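Leucine-rich repeat protein (Bacteroides thetaiotaomicron, PDB 4ECN) is of unknown function but, as an extracellular leucine-rich repeat protein, probably serves in binding other proteins. Local coordinates at residues A[494-499]-A[508-513]; A[517-522]-A[550-555]. One frame throughout, in Å; residues are numbered along the deposited sequence.

Interaction 1: A[494-499]-A[508-513]; sequences TDVELY and PDFLYD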
# COMPACT_ATOMS: atom_id res chain seq x y z
N THR A 494 -11.09 -15.45 -1.11
CA THR A 494 -11.17 -15.16 -2.54
C THR A 494 -10.03 -14.29 -3.03
O THR A 494 -9.72 -14.30 -4.22
CB THR A 494 -12.49 -14.46 -2.84
OG1 THR A 494 -12.57 -13.24 -2.10
CG2 THR A 494 -13.69 -15.34 -2.53
N ASP A 495 -9.42 -13.49 -2.13
CA ASP A 495 -8.36 -12.57 -2.51
C ASP A 495 -7.08 -12.86 -1.78
O ASP A 495 -7.10 -12.97 -0.56
CB ASP A 495 -8.78 -11.13 -2.25
CG ASP A 495 -9.82 -10.61 -3.22
OD1 ASP A 495 -10.92 -11.22 -3.30
OD2 ASP A 495 -9.57 -9.56 -3.85
N VAL A 496 -5.96 -12.97 -2.53
CA VAL A 496 -4.59 -13.20 -2.02
C VAL A 496 -3.64 -12.30 -2.76
O VAL A 496 -3.76 -12.15 -3.97
CB VAL A 496 -4.10 -14.68 -2.11
CG1 VAL A 496 -2.69 -14.83 -1.56
CG2 VAL A 496 -5.05 -15.63 -1.40
N GLU A 497 -2.70 -11.69 -2.01
CA GLU A 497 -1.62 -10.87 -2.54
C GLU A 497 -0.29 -11.35 -1.98
O GLU A 497 -0.14 -11.49 -0.76
CB GLU A 497 -1.82 -9.37 -2.25
CG GLU A 497 -0.68 -8.47 -2.74
CD GLU A 497 -1.00 -6.99 -2.76
OE1 GLU A 497 -1.88 -6.57 -3.56
OE2 GLU A 497 -0.34 -6.24 -2.01
N LEU A 498 0.65 -11.62 -2.89
CA LEU A 498 2.03 -12.01 -2.68
C LEU A 498 2.88 -11.10 -3.54
O LEU A 498 3.44 -11.52 -4.54
CB LEU A 498 2.25 -13.49 -2.99
CG LEU A 498 2.09 -14.46 -1.83
CD1 LEU A 498 2.04 -15.86 -2.34
CD2 LEU A 498 3.22 -14.33 -0.84
N TYR A 499 2.90 -9.82 -3.19
CA TYR A 499 3.56 -8.75 -3.93
C TYR A 499 4.98 -8.52 -3.46
O TYR A 499 5.24 -8.46 -2.26
CB TYR A 499 2.74 -7.45 -3.76
CG TYR A 499 3.30 -6.25 -4.50
CD1 TYR A 499 3.12 -6.11 -5.87
CD2 TYR A 499 4.00 -5.26 -3.83
CE1 TYR A 499 3.67 -5.04 -6.57
CE2 TYR A 499 4.52 -4.16 -4.51
CZ TYR A 499 4.34 -4.05 -5.88
OH TYR A 499 4.87 -2.98 -6.59
N PRO A 508 4.26 -20.26 -3.32
CA PRO A 508 4.04 -21.22 -2.23
C PRO A 508 2.86 -22.15 -2.52
O PRO A 508 1.89 -21.73 -3.20
CB PRO A 508 3.78 -20.32 -1.02
CG PRO A 508 3.28 -19.12 -1.56
CD PRO A 508 3.94 -18.89 -2.87
N ASP A 509 2.93 -23.39 -1.98
CA ASP A 509 1.96 -24.47 -2.20
C ASP A 509 0.54 -24.15 -1.72
O ASP A 509 -0.41 -24.70 -2.29
CB ASP A 509 2.40 -25.75 -1.49
CG ASP A 509 2.98 -26.79 -2.43
OD1 ASP A 509 3.98 -26.47 -3.14
OD2 ASP A 509 2.44 -27.92 -2.47
N PHE A 510 0.38 -23.26 -0.70
CA PHE A 510 -0.93 -22.97 -0.12
C PHE A 510 -1.93 -22.43 -1.19
O PHE A 510 -3.12 -22.73 -1.09
CB PHE A 510 -0.81 -22.01 1.06
CG PHE A 510 -0.80 -20.53 0.76
CD1 PHE A 510 -1.98 -19.81 0.69
CD2 PHE A 510 0.40 -19.85 0.61
CE1 PHE A 510 -1.97 -18.45 0.39
CE2 PHE A 510 0.41 -18.48 0.32
CZ PHE A 510 -0.78 -17.79 0.22
N LEU A 511 -1.43 -21.71 -2.23
CA LEU A 511 -2.27 -21.13 -3.30
C LEU A 511 -3.05 -22.17 -4.08
O LEU A 511 -4.19 -21.91 -4.47
CB LEU A 511 -1.41 -20.35 -4.30
CG LEU A 511 -0.77 -19.08 -3.81
CD1 LEU A 511 0.23 -18.57 -4.83
CD2 LEU A 511 -1.83 -18.05 -3.46
N TYR A 512 -2.43 -23.32 -4.33
CA TYR A 512 -2.99 -24.39 -5.15
C TYR A 512 -4.01 -25.23 -4.38
O TYR A 512 -4.77 -25.99 -5.00
CB TYR A 512 -1.85 -25.28 -5.66
CG TYR A 512 -0.78 -24.49 -6.41
CD1 TYR A 512 -0.96 -24.11 -7.74
CD2 TYR A 512 0.43 -24.16 -5.80
CE1 TYR A 512 0.02 -23.39 -8.43
CE2 TYR A 512 1.42 -23.45 -6.48
CZ TYR A 512 1.21 -23.07 -7.80
OH TYR A 512 2.18 -22.38 -8.48
N ASP A 513 -4.07 -25.07 -3.04
CA ASP A 513 -4.97 -25.82 -2.17
C ASP A 513 -6.16 -24.96 -1.72
O ASP A 513 -7.00 -25.44 -0.96
CB ASP A 513 -4.20 -26.36 -0.96
CG ASP A 513 -3.02 -27.27 -1.29
OD1 ASP A 513 -2.96 -27.78 -2.44
OD2 ASP A 513 -2.15 -27.47 -0.41

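Interaction 2: A[517-522]-A[550-555]; sequences LQSLNI and IQIFYM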
# COMPACT_ATOMS: atom_id res chain seq x y z
N LEU A 517 -10.34 -19.32 -4.66
CA LEU A 517 -9.48 -18.19 -5.03
C LEU A 517 -10.03 -17.53 -6.30
O LEU A 517 -10.40 -18.22 -7.24
CB LEU A 517 -8.02 -18.66 -5.20
CG LEU A 517 -6.92 -17.62 -5.51
CD1 LEU A 517 -6.80 -16.59 -4.41
CD2 LEU A 517 -5.57 -18.29 -5.72
N GLN A 518 -10.11 -16.20 -6.31
CA GLN A 518 -10.66 -15.41 -7.41
C GLN A 518 -9.71 -14.34 -7.91
O GLN A 518 -9.69 -14.07 -9.11
CB GLN A 518 -11.96 -14.73 -6.96
CG GLN A 518 -13.12 -15.67 -6.70
CD GLN A 518 -14.33 -14.91 -6.25
OE1 GLN A 518 -14.33 -13.68 -6.14
NE2 GLN A 518 -15.40 -15.62 -5.99
N SER A 519 -9.01 -13.67 -6.98
CA SER A 519 -8.09 -12.57 -7.25
C SER A 519 -6.72 -12.90 -6.67
O SER A 519 -6.61 -13.19 -5.47
CB SER A 519 -8.63 -11.28 -6.66
OG SER A 519 -7.66 -10.24 -6.66
N LEU A 520 -5.67 -12.85 -7.52
CA LEU A 520 -4.30 -13.14 -7.14
C LEU A 520 -3.35 -12.11 -7.75
O LEU A 520 -3.45 -11.80 -8.94
CB LEU A 520 -3.92 -14.56 -7.61
CG LEU A 520 -2.53 -15.09 -7.28
CD1 LEU A 520 -2.38 -15.37 -5.82
CD2 LEU A 520 -2.22 -16.33 -8.07
N ASN A 521 -2.43 -11.59 -6.91
CA ASN A 521 -1.41 -10.61 -7.28
C ASN A 521 -0.07 -11.15 -6.91
O ASN A 521 0.20 -11.31 -5.71
CB ASN A 521 -1.67 -9.27 -6.58
CG ASN A 521 -0.82 -8.13 -7.08
OD1 ASN A 521 0.39 -8.23 -7.28
ND2 ASN A 521 -1.44 -6.97 -7.23
N ILE A 522 0.78 -11.46 -7.92
CA ILE A 522 2.11 -12.02 -7.67
C ILE A 522 3.17 -11.14 -8.36
O ILE A 522 4.27 -11.61 -8.63
CB ILE A 522 2.21 -13.52 -8.09
CG1 ILE A 522 1.82 -13.73 -9.59
CG2 ILE A 522 1.35 -14.39 -7.15
CD1 ILE A 522 2.29 -15.02 -10.21
N ILE A 550 -10.08 -18.50 -10.92
CA ILE A 550 -9.33 -17.25 -11.03
C ILE A 550 -10.06 -16.32 -11.98
O ILE A 550 -10.47 -16.76 -13.06
CB ILE A 550 -7.83 -17.45 -11.46
CG1 ILE A 550 -7.07 -18.51 -10.61
CG2 ILE A 550 -7.03 -16.11 -11.56
CD1 ILE A 550 -6.62 -18.08 -9.22
N GLN A 551 -10.25 -15.06 -11.54
CA GLN A 551 -10.92 -13.97 -12.24
C GLN A 551 -9.95 -12.81 -12.52
O GLN A 551 -10.00 -12.19 -13.59
CB GLN A 551 -12.12 -13.47 -11.41
CG GLN A 551 -13.28 -14.46 -11.29
CD GLN A 551 -14.35 -14.03 -10.31
OE1 GLN A 551 -14.57 -12.84 -10.04
NE2 GLN A 551 -15.05 -15.01 -9.75
N ILE A 552 -9.07 -12.50 -11.53
CA ILE A 552 -8.07 -11.43 -11.61
C ILE A 552 -6.70 -12.01 -11.41
O ILE A 552 -6.43 -12.65 -10.40
CB ILE A 552 -8.38 -10.32 -10.57
CG1 ILE A 552 -9.77 -9.68 -10.83
CG2 ILE A 552 -7.27 -9.27 -10.51
CD1 ILE A 552 -10.38 -9.09 -9.66
N PHE A 553 -5.81 -11.76 -12.36
CA PHE A 553 -4.45 -12.22 -12.23
C PHE A 553 -3.47 -11.06 -12.57
O PHE A 553 -3.39 -10.61 -13.71
CB PHE A 553 -4.23 -13.46 -13.10
CG PHE A 553 -2.91 -14.17 -12.92
CD1 PHE A 553 -2.36 -14.33 -11.65
CD2 PHE A 553 -2.27 -14.77 -13.99
CE1 PHE A 553 -1.15 -14.99 -11.48
CE2 PHE A 553 -1.07 -15.44 -13.82
CZ PHE A 553 -0.51 -15.55 -12.57
N TYR A 554 -2.78 -10.54 -11.54
CA TYR A 554 -1.72 -9.55 -11.64
C TYR A 554 -0.39 -10.23 -11.54
O TYR A 554 -0.09 -10.79 -10.49
CB TYR A 554 -1.83 -8.48 -10.53
CG TYR A 554 -3.01 -7.55 -10.57
CD1 TYR A 554 -3.05 -6.48 -11.46
CD2 TYR A 554 -4.01 -7.63 -9.60
CE1 TYR A 554 -4.09 -5.55 -11.43
CE2 TYR A 554 -5.06 -6.70 -9.56
CZ TYR A 554 -5.10 -5.67 -10.49
OH TYR A 554 -6.12 -4.76 -10.47
N MSE A 555 0.41 -10.24 -12.60
CA MSE A 555 1.74 -10.86 -12.54
C MSE A 555 2.78 -9.98 -13.28
O MSE A 555 3.74 -10.49 -13.88
CB MSE A 555 1.72 -12.29 -13.09
CG MSE A 555 1.07 -12.41 -14.45
SE MSE A 555 1.78 -13.95 -15.37
CE MSE A 555 3.55 -13.25 -15.82

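Interaction 1: A[494-499]-A[508-513]
Leu-498 meets Pro-508 tip to tip: its CD1 methyl stands 3.6 Å from Pro-508 CG, and CD of the same ring comes equally near. That one methyl also reaches Phe-510, lying 4.1 Å from CE2, and touches CD1 of Leu-511, so a single branch of Leu-498 makes all of the residue's contacts with 508-513. Val-496, two residues earlier on the strand and turned to the same side, likewise works through one methyl. With CG1 anti to the backbone N (chi1 -180°), that branch arrives at the edge of the Phe-510 ring, near its plane, 3.9 Å from CZ. It also lies 3.8 Å from Leu-511 CD2. The arrangement is that of a leucine-rich repeat, in which a short strand sends every second side chain into the core of the solenoid and the returning segment closes that core with apolar residues of its own. Residues 508-513 are such a return, lying between strand 495-499 and strand 519-521. Within it, Leu-511 CG sits 4.2 Å above one face of Phe-510, toward the rim, while the ring of Trp-487 meets Phe-510 at about 40°. No hydrogen bond spans the two segments. Glu-497 points away from this core, and its OE1 is hydrogen-bonded to His-357 ND1.

Interaction 2: A[517-522]-A[550-555]
Strands 519-521 and 552-554 run parallel, their axes 4.8 Å apart, in a register that pairs Ser-519 with Ile-552, Leu-520 with Phe-553 and Asn-521 with Tyr-554. They are the two strands of a beta-alpha-beta unit whose crossover includes helix 530-542, and neighbouring strands in the parallel run of the leucine-rich repeat sheet. The carbonyl O of Gln-518 opens the pairing by accepting two bonds, from Gln-551 N at 2.7 Å and from Ile-552 N at 3.0 Å. Leu-520 then donates through N to Ile-552 O and accepts through O from Tyr-554 N, the latter bond nearly straight at 171°.

On the core side, Leu-520 and Phe-553 run alongside each other in the same direction, with Leu-520 CD2 3.8 Å from Phe-553 CE1. Ile-522 runs at a slant to Phe-553, with CG1 between its backbone N and carbonyl carbon (chi1 56°), and CD1 beyond it comes within 3.7 Å of that same CE1. Helix 530-542 covers this side, placing Leu-540 on Leu-520 and Trp-537 against the Phe-553 ring. The other side of the sheet is more polar. Here the Asn-521 amide slants across the Tyr-554 side chain beside CB, its plane 33° from the ring and ND2 3.6 Å from CD2. Tyr-554 OH is hydrogen-bonded to the backbone O of Arg-384, whose NH2 in turn is hydrogen-bonded to Gln-518 OE1; one residue thus holds polar groups of both segments. Where the strands end, Ile-522 N donates to Tyr-554 O at 2.8 Å, the nitrogen lying nearly along the C=O axis.

Overall arrangement
The two contacts are consecutive in the chain, their centres about 9 Å apart, and illustrate the two directions in which a repeat solenoid is held together. Interaction 1 acts within a coil, from strand to returning segment; interaction 2 acts between coils, from strand to strand. They join because strands 495-499 and 519-521 are neighbours in one sheet: Thr-494 O lies 2.8 Å from Gln-518 N, and Leu-498 N lies 2.9 Å from Asn-521 O, both probable hydrogen bonds. The cores merge as well, with Val-496 CG2 3.6 Å from Leu-517 CD1 and Leu-511 touching Leu-520. The bound sodium ion involves other residues, Gln-314 and Val-317.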